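Local coordinates for putative cell adhesion protein (Parabacteroides distasonis, PDB 3LIU) that probably serves as a fimbrillin subunit, of the FimA/Mfa1 family, from which adhesive pili on the surface of this gut bacterium are assembled, at residues F109-I114 and V211-S216; V134-N139 and K161-A166. All blocks are in the same frame, centred on the assembly; numbering follows the deposited sequence.

How the interactions relate
Interactions 1 and 2 do not touch: their centres lie 26 Å apart and their nearest atoms about 12 Å. Along the chain interaction 2 is nested inside the loop that interaction 1 closes, since strand 113-115 leads on to strand 127-136 and residues 161-166 follow well before 211-216. Strand 82-90 runs past both: Phe109 packs on Val87 and Val89, Ala215 on Val87 and Val214 on Val89, while Val134 bonds through its backbone to Ala84 and packs on Val86. The contacts differ in character. Interaction 1 is buried and joined by direct backbone hydrogen bonds; interaction 2, farther from the centre of the chain, is partly buried and relies on valines and bridging waters.

Interaction 1: F109-I114 and V211-S216; sequences FIETTI and VSSVAS
Two backbone N-H groups grip Ile110 O: Ala215 N, 3.2 Å away, meets a lone pair in the carbonyl plane, fairly straight (158°), while Val214 N adds a weak second bond. Beside them Ile110 CB rests on Ala215 CB at 4.0 Å, the small methyl suiting backbones that pass so close. Beyond this turn strand 113-115 pairs antiparallel with the end of strand 193-213, which ties the short strand to a sheet whose remaining strands come later in the chain. Ile114 N donates to Ser212 O at 2.8 Å, nearly along the C=O axis, and Ser212 N returns a weak bond to Ile114 O. On one face Thr113 and Val211 cross obliquely, Thr113 CG2 lying 3.8 Å from Val211 CB. On the other, Ile114 holds CG1 in the crowded position between N and carbonyl carbon (chi1 55°), which lays CG1 over Ser212 CB and leaves CG2 touching Val214 CG2 at 3.9 Å, the side chains roughly perpendicular. An alanine in place of Ile114 would remove CG1, CG2 and CD1 and would probably loosen the packing on Ser212 and Val214. Lys225 salt-bridges Glu111 and hydrogen-bonds Ser213 OG; a water 2.7 Å from Ala215 O bonds weakly to Glu111 OE2.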
ATOM      1  N   PHE A 109     -11.767  -9.022  13.415  1.00 12.67           N
ATOM      2  CA  PHE A 109     -12.032  -7.707  12.823  1.00 11.68           C
ATOM      3  C   PHE A 109     -10.774  -7.247  12.063  1.00 12.04           C
ATOM      4  O   PHE A 109     -10.821  -7.021  10.869  1.00 10.39           O
ATOM      5  CB  PHE A 109     -12.499  -6.721  13.909  1.00 13.26           C
ATOM      6  CG  PHE A 109     -12.836  -5.342  13.404  1.00 10.63           C
ATOM      7  CD1 PHE A 109     -11.841  -4.399  13.192  1.00 10.19           C
ATOM      8  CD2 PHE A 109     -14.142  -4.970  13.219  1.00 10.43           C
ATOM      9  CE1 PHE A 109     -12.148  -3.117  12.712  1.00 11.58           C
ATOM     10  CE2 PHE A 109     -14.466  -3.718  12.776  1.00  9.36           C
ATOM     11  CZ  PHE A 109     -13.453  -2.783  12.511  1.00 10.44           C
ATOM     12  N   ILE A 110      -9.640  -7.173  12.741  1.00 12.28           N
ATOM     13  CA  ILE A 110      -8.449  -6.525  12.169  1.00 14.56           C
ATOM     14  C   ILE A 110      -7.805  -7.414  11.074  1.00 13.64           C
ATOM     15  O   ILE A 110      -7.141  -6.914  10.163  1.00 13.36           O
ATOM     16  CB  ILE A 110      -7.402  -6.097  13.259  1.00 13.02           C
ATOM     17  CG1 ILE A 110      -6.704  -7.315  13.864  1.00 11.46           C
ATOM     18  CG2 ILE A 110      -8.071  -5.221  14.324  1.00 10.02           C
ATOM     19  CD1 ILE A 110      -5.536  -6.942  14.895  1.00 13.59           C
ATOM     20  N   GLU A 111      -8.021  -8.727  11.181  1.00 13.80           N
ATOM     21  CA  GLU A 111      -7.582  -9.704  10.155  1.00 13.09           C
ATOM     22  C   GLU A 111      -8.467  -9.754   8.917  1.00 11.09           C
ATOM     23  O   GLU A 111      -8.125 -10.473   7.979  1.00  8.83           O
ATOM     24  CB  GLU A 111      -7.472 -11.117  10.751  1.00 13.93           C
ATOM     25  CG  GLU A 111      -6.285 -11.289  11.706  1.00 15.95           C
ATOM     26  CD  GLU A 111      -4.947 -11.378  10.929  1.00 33.02           C
ATOM     27  OE1 GLU A 111      -4.896 -11.835   9.752  1.00 30.84           O
ATOM     28  OE2 GLU A 111      -3.936 -10.956  11.491  1.00 35.33           O
ATOM     29  N   THR A 112      -9.589  -9.038   8.903  1.00 10.77           N
ATOM     30  CA  THR A 112     -10.427  -8.965   7.733  1.00 13.20           C
ATOM     31  C   THR A 112      -9.628  -8.626   6.461  1.00 12.75           C
ATOM     32  O   THR A 112      -8.808  -7.728   6.460  1.00 12.54           O
ATOM     33  CB  THR A 112     -11.567  -7.941   7.905  1.00 14.81           C
ATOM     34  OG1 THR A 112     -12.359  -8.324   9.015  1.00  9.85           O
ATOM     35  CG2 THR A 112     -12.453  -7.918   6.691  1.00 11.40           C
ATOM     36  N   THR A 113      -9.846  -9.394   5.396  1.00 11.29           N
ATOM     37  CA  THR A 113      -9.054  -9.241   4.183  1.00 11.53           C
ATOM     38  C   THR A 113      -9.619  -8.109   3.324  1.00 10.71           C
ATOM     39  O   THR A 113     -10.800  -8.122   3.002  1.00 11.80           O
ATOM     40  CB  THR A 113      -9.006 -10.532   3.377  1.00 14.70           C
ATOM     41  OG1 THR A 113      -8.344 -11.535   4.167  1.00 12.63           O
ATOM     42  CG2 THR A 113      -8.209 -10.303   2.060  1.00 10.94           C
ATOM     43  N   ILE A 114      -8.785  -7.144   2.939  1.00  9.78           N
ATOM     44  CA  ILE A 114      -9.228  -6.105   1.970  1.00 10.29           C
ATOM     45  C   ILE A 114      -8.590  -6.416   0.593  1.00 11.43           C
ATOM     46  O   ILE A 114      -7.581  -7.147   0.525  1.00 10.40           O
ATOM     47  CB  ILE A 114      -8.920  -4.635   2.470  1.00 10.75           C
ATOM     48  CG1 ILE A 114      -7.438  -4.479   2.816  1.00 10.52           C
ATOM     49  CG2 ILE A 114      -9.942  -4.250   3.594  1.00  5.76           C
ATOM     50  CD1 ILE A 114      -6.929  -3.020   3.334  1.00 11.30           C
ATOM     51  N   VAL A 211      -3.949  -8.522  -1.629  1.00 12.15           N
ATOM     52  CA  VAL A 211      -4.717  -8.696  -0.390  1.00  8.85           C
ATOM     53  C   VAL A 211      -3.885  -8.219   0.800  1.00  9.78           C
ATOM     54  O   VAL A 211      -2.646  -8.250   0.771  1.00 10.75           O
ATOM     55  CB  VAL A 211      -5.140 -10.155  -0.114  1.00 10.84           C
ATOM     56  CG1 VAL A 211      -6.183 -10.672  -1.111  1.00  6.23           C
ATOM     57  CG2 VAL A 211      -3.889 -11.092  -0.073  1.00  7.40           C
ATOM     58  N   SER A 212      -4.593  -7.795   1.848  1.00 11.66           N
ATOM     59  CA  SER A 212      -4.001  -7.257   3.099  1.00 11.00           C
ATOM     60  C   SER A 212      -4.984  -7.430   4.252  1.00  9.43           C
ATOM     61  O   SER A 212      -6.203  -7.496   4.052  1.00 10.45           O
ATOM     62  CB  SER A 212      -3.658  -5.756   2.951  1.00 12.66           C
ATOM     63  OG  SER A 212      -3.219  -5.145   4.186  1.00 12.55           O
ATOM     64  N   SER A 213      -4.477  -7.493   5.469  1.00 10.49           N
ATOM     65  CA  SER A 213      -5.336  -7.298   6.656  1.00 10.62           C
ATOM     66  C   SER A 213      -5.782  -5.809   6.693  1.00 11.51           C
ATOM     67  O   SER A 213      -5.087  -4.941   6.186  1.00 10.26           O
ATOM     68  CB  SER A 213      -4.563  -7.657   7.941  1.00 10.49           C
ATOM     69  OG  SER A 213      -4.316  -9.041   7.975  1.00  8.27           O
ATOM     70  N   VAL A 214      -6.921  -5.529   7.309  1.00 11.30           N
ATOM     71  CA  VAL A 214      -7.447  -4.178   7.345  1.00  8.64           C
ATOM     72  C   VAL A 214      -6.734  -3.303   8.403  1.00 10.68           C
ATOM     73  O   VAL A 214      -6.641  -2.099   8.232  1.00 13.13           O
ATOM     74  CB  VAL A 214      -8.976  -4.160   7.538  1.00 12.30           C
ATOM     75  CG1 VAL A 214      -9.397  -4.570   8.957  1.00 11.64           C
ATOM     76  CG2 VAL A 214      -9.541  -2.793   7.150  1.00  7.45           C
ATOM     77  N   ALA A 215      -6.270  -3.904   9.492  1.00  9.31           N
ATOM     78  CA  ALA A 215      -5.681  -3.130  10.585  1.00 11.03           C
ATOM     79  C   ALA A 215      -4.693  -3.977  11.350  1.00 11.69           C
ATOM     80  O   ALA A 215      -4.724  -5.215  11.231  1.00  8.71           O
ATOM     81  CB  ALA A 215      -6.763  -2.587  11.483  1.00  6.12           C
ATOM     82  N   SER A 216      -3.811  -3.288  12.097  1.00 11.01           N
ATOM     83  CA  SER A 216      -2.860  -3.873  13.011  1.00 13.53           C
ATOM     84  C   SER A 216      -3.133  -3.436  14.454  1.00 12.86           C
ATOM     85  O   SER A 216      -3.708  -2.367  14.708  1.00 12.45           O
ATOM     86  CB  SER A 216      -1.429  -3.468  12.635  1.00 13.71           C
ATOM     87  OG  SER A 216      -1.274  -2.073  12.737  1.00 10.74           O
TER
HETATM   88  O   HOH W   1      -3.610  -7.590  11.884  1.00 20.81           O

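Interaction 2: V134-N139 and K161-A166; sequences VTLVAN and KEVYGA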
ATOM      1  N   VAL A 134     -10.181   1.455  26.142  1.00 11.52           N
ATOM      2  CA  VAL A 134     -10.913   2.480  26.864  1.00 13.89           C
ATOM      3  C   VAL A 134     -11.931   1.874  27.829  1.00 15.28           C
ATOM      4  O   VAL A 134     -12.349   0.716  27.682  1.00 15.34           O
ATOM      5  CB  VAL A 134     -11.664   3.423  25.890  1.00 16.60           C
ATOM      6  CG1 VAL A 134     -10.675   4.112  24.956  1.00  9.67           C
ATOM      7  CG2 VAL A 134     -12.756   2.671  25.116  1.00 15.63           C
ATOM      8  N   THR A 135     -12.327   2.651  28.825  1.00 16.48           N
ATOM      9  CA  THR A 135     -13.447   2.249  29.692  1.00 18.36           C
ATOM     10  C   THR A 135     -14.636   3.162  29.433  1.00 18.55           C
ATOM     11  O   THR A 135     -14.584   4.368  29.680  1.00 17.24           O
ATOM     12  CB  THR A 135     -13.043   2.226  31.166  1.00 19.66           C
ATOM     13  OG1 THR A 135     -11.944   1.329  31.295  1.00 19.17           O
ATOM     14  CG2 THR A 135     -14.226   1.762  32.088  1.00 17.54           C
ATOM     15  N   LEU A 136     -15.688   2.572  28.881  1.00 20.03           N
ATOM     16  CA  LEU A 136     -16.905   3.309  28.548  1.00 18.46           C
ATOM     17  C   LEU A 136     -17.772   3.405  29.798  1.00 18.87           C
ATOM     18  O   LEU A 136     -18.028   2.409  30.457  1.00 18.70           O
ATOM     19  CB  LEU A 136     -17.654   2.620  27.379  1.00 18.20           C
ATOM     20  CG  LEU A 136     -16.864   2.466  26.052  1.00 17.11           C
ATOM     21  CD1 LEU A 136     -17.492   1.446  25.071  1.00 14.42           C
ATOM     22  CD2 LEU A 136     -16.648   3.812  25.362  1.00 12.09           C
ATOM     23  N   VAL A 137     -18.217   4.615  30.117  1.00 21.09           N
ATOM     24  CA  VAL A 137     -19.030   4.878  31.307  1.00 20.82           C
ATOM     25  C   VAL A 137     -20.497   4.737  30.939  1.00 19.81           C
ATOM     26  O   VAL A 137     -20.944   5.196  29.881  1.00 18.71           O
ATOM     27  CB  VAL A 137     -18.730   6.280  31.865  1.00 20.84           C
ATOM     28  CG1 VAL A 137     -19.675   6.642  33.009  1.00 20.55           C
ATOM     29  CG2 VAL A 137     -17.302   6.325  32.329  1.00 21.00           C
ATOM     30  N   ALA A 138     -21.232   4.058  31.800  1.00 22.57           N
ATOM     31  CA  ALA A 138     -22.657   3.781  31.552  1.00 24.48           C
ATOM     32  C   ALA A 138     -23.502   5.052  31.590  1.00 22.69           C
ATOM     33  O   ALA A 138     -23.162   6.022  32.275  1.00 21.36           O
ATOM     34  CB  ALA A 138     -23.190   2.753  32.552  1.00 24.63           C
ATOM     35  N   ASN A 139     -24.573   5.046  30.795  1.00 22.60           N
ATOM     36  CA  ASN A 139     -25.586   6.095  30.831  1.00 22.74           C
ATOM     37  C   ASN A 139     -25.029   7.472  30.587  1.00 23.43           C
ATOM     38  O   ASN A 139     -25.374   8.401  31.286  1.00 22.82           O
ATOM     39  CB  ASN A 139     -26.312   6.063  32.179  1.00 23.97           C
ATOM     40  CG  ASN A 139     -26.932   4.717  32.452  1.00 26.90           C
ATOM     41  OD1 ASN A 139     -27.512   4.102  31.559  1.00 37.33           O
ATOM     42  ND2 ASN A 139     -26.789   4.233  33.670  1.00 35.46           N
ATOM     43  N   LYS A 161     -17.930  12.337  28.630  1.00 15.15           N
ATOM     44  CA  LYS A 161     -16.592  12.074  29.152  1.00 16.79           C
ATOM     45  C   LYS A 161     -15.682  11.607  28.048  1.00 14.55           C
ATOM     46  O   LYS A 161     -16.033  10.673  27.310  1.00 16.29           O
ATOM     47  CB  LYS A 161     -16.649  11.003  30.219  1.00 16.83           C
ATOM     48  CG  LYS A 161     -15.362  10.899  31.044  1.00 27.47           C
ATOM     49  CD  LYS A 161     -15.338   9.612  31.856  1.00 34.06           C
ATOM     50  CE  LYS A 161     -14.240   9.630  32.881  1.00 39.20           C
ATOM     51  NZ  LYS A 161     -13.687   8.288  33.077  1.00 36.37           N
ATOM     52  N   GLU A 162     -14.546  12.280  27.917  1.00 15.14           N
ATOM     53  CA  GLU A 162     -13.476  11.812  27.041  1.00 18.31           C
ATOM     54  C   GLU A 162     -12.776  10.632  27.749  1.00 16.09           C
ATOM     55  O   GLU A 162     -12.325  10.737  28.900  1.00 16.20           O
ATOM     56  CB  GLU A 162     -12.495  12.944  26.747  1.00 17.65           C
ATOM     57  CG  GLU A 162     -11.242  12.509  25.971  1.00 22.31           C
ATOM     58  CD  GLU A 162     -11.553  12.070  24.571  1.00 17.80           C
ATOM     59  OE1 GLU A 162     -12.435  12.690  23.928  1.00 13.18           O
ATOM     60  OE2 GLU A 162     -10.896  11.114  24.096  1.00 16.42           O
ATOM     61  N   VAL A 163     -12.720   9.504  27.061  1.00 17.16           N
ATOM     62  CA  VAL A 163     -12.253   8.266  27.658  1.00 15.08           C
ATOM     63  C   VAL A 163     -10.941   7.775  27.059  1.00 16.05           C
ATOM     64  O   VAL A 163     -10.360   6.829  27.553  1.00 17.93           O
ATOM     65  CB  VAL A 163     -13.333   7.155  27.589  1.00 16.45           C
ATOM     66  CG1 VAL A 163     -14.595   7.587  28.323  1.00 19.15           C
ATOM     67  CG2 VAL A 163     -13.634   6.736  26.149  1.00 14.87           C
ATOM     68  N   TYR A 164     -10.451   8.446  26.028  1.00 17.61           N
ATOM     69  CA  TYR A 164      -9.185   8.102  25.374  1.00 16.19           C
ATOM     70  C   TYR A 164      -8.148   9.183  25.669  1.00 15.63           C
ATOM     71  O   TYR A 164      -7.062   8.877  26.162  1.00 15.21           O
ATOM     72  CB  TYR A 164      -9.400   7.961  23.868  1.00 13.35           C
ATOM     73  CG  TYR A 164      -8.164   7.988  22.984  1.00 16.60           C
ATOM     74  CD1 TYR A 164      -7.266   6.917  22.963  1.00 14.70           C
ATOM     75  CD2 TYR A 164      -7.945   9.033  22.114  1.00 17.04           C
ATOM     76  CE1 TYR A 164      -6.130   6.919  22.128  1.00 17.89           C
ATOM     77  CE2 TYR A 164      -6.821   9.038  21.247  1.00 21.63           C
ATOM     78  CZ  TYR A 164      -5.930   7.974  21.266  1.00 20.27           C
ATOM     79  OH  TYR A 164      -4.816   7.977  20.444  1.00 28.85           O
ATOM     80  N   GLY A 165      -8.453  10.436  25.359  1.00 15.76           N
ATOM     81  CA  GLY A 165      -7.651  11.545  25.916  1.00 15.62           C
ATOM     82  C   GLY A 165      -6.329  11.948  25.257  1.00 16.99           C
ATOM     83  O   GLY A 165      -5.555  12.712  25.847  1.00 16.74           O
ATOM     84  N   ALA A 166      -6.068  11.519  24.028  1.00 15.27           N
ATOM     85  CA  ALA A 166      -4.827  11.908  23.364  1.00 16.00           C
ATOM     86  C   ALA A 166      -5.061  12.599  22.025  1.00 17.31           C
ATOM     87  O   ALA A 166      -4.320  12.402  21.072  1.00 22.01           O
ATOM     88  CB  ALA A 166      -3.891  10.683  23.202  1.00 17.29           C
TER
HETATM   89  O   HOH W   2     -10.773   4.958  29.381  1.00 14.19           O
HETATM   90  O   HOH W   3     -13.387   6.044  31.445  1.00 28.83           O
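The end of strand 127-136 and the end of strand 158-162 with the loop after it run past each other in what is probably the β-sandwich domain of this fimbrillin. Their local directions are 169° apart, close to antiparallel, yet no direct hydrogen bond joins them; they are held by apolar side-chain packing and by water bridges. Val163 lies at the middle. With CG1 anti to the carbonyl carbon (chi1 -60°), it leaves CG2 in the crowded position between N and carbonyl carbon, where it meets Val134 CB at 3.9 Å, the two valines crossing at about a right angle. The other branch, Val163 CG1, leans on the carbonyl oxygen Thr135 O at 3.5 Å. Valine suits this place because its two short branches touch the other valine and a backbone oxygen at once, with no polar group to satisfy. Leu136 CD2 approaches Val163 CG2 more loosely.

Water joins polar atoms across the contact, once backbone to backbone and once backbone to lysine. One water accepts from Thr135 N and donates to Val163 O, 2.6 Å from it. A second donates to Thr135 O and accepts from Lys161 NZ at 2.8 Å; the lysine chain, extended up to its last torsion, lays CD across Val137 CG2 at 3.9 Å. Lysine thus offers an apolar stem and a charged tip where the contact is partly open to solvent.

Glu162 fixes the turn after strand 158-162. Gly165 N donates to its OE2 at 2.8 Å, nearly straight and on the anti lone pair, and Tyr164 N adds a weak bond; Gly145 N and Tyr146 N also bind this carboxylate. The positive phi of Gly165 suits a residue without a side chain. Strand 127-136 pairs with strand 82-90, and 158-162 with 141-144; packing through side chains and water between strands not paired to each other is consistent with the β-sandwich expected of a FimA-family domain of the transthyretin clan.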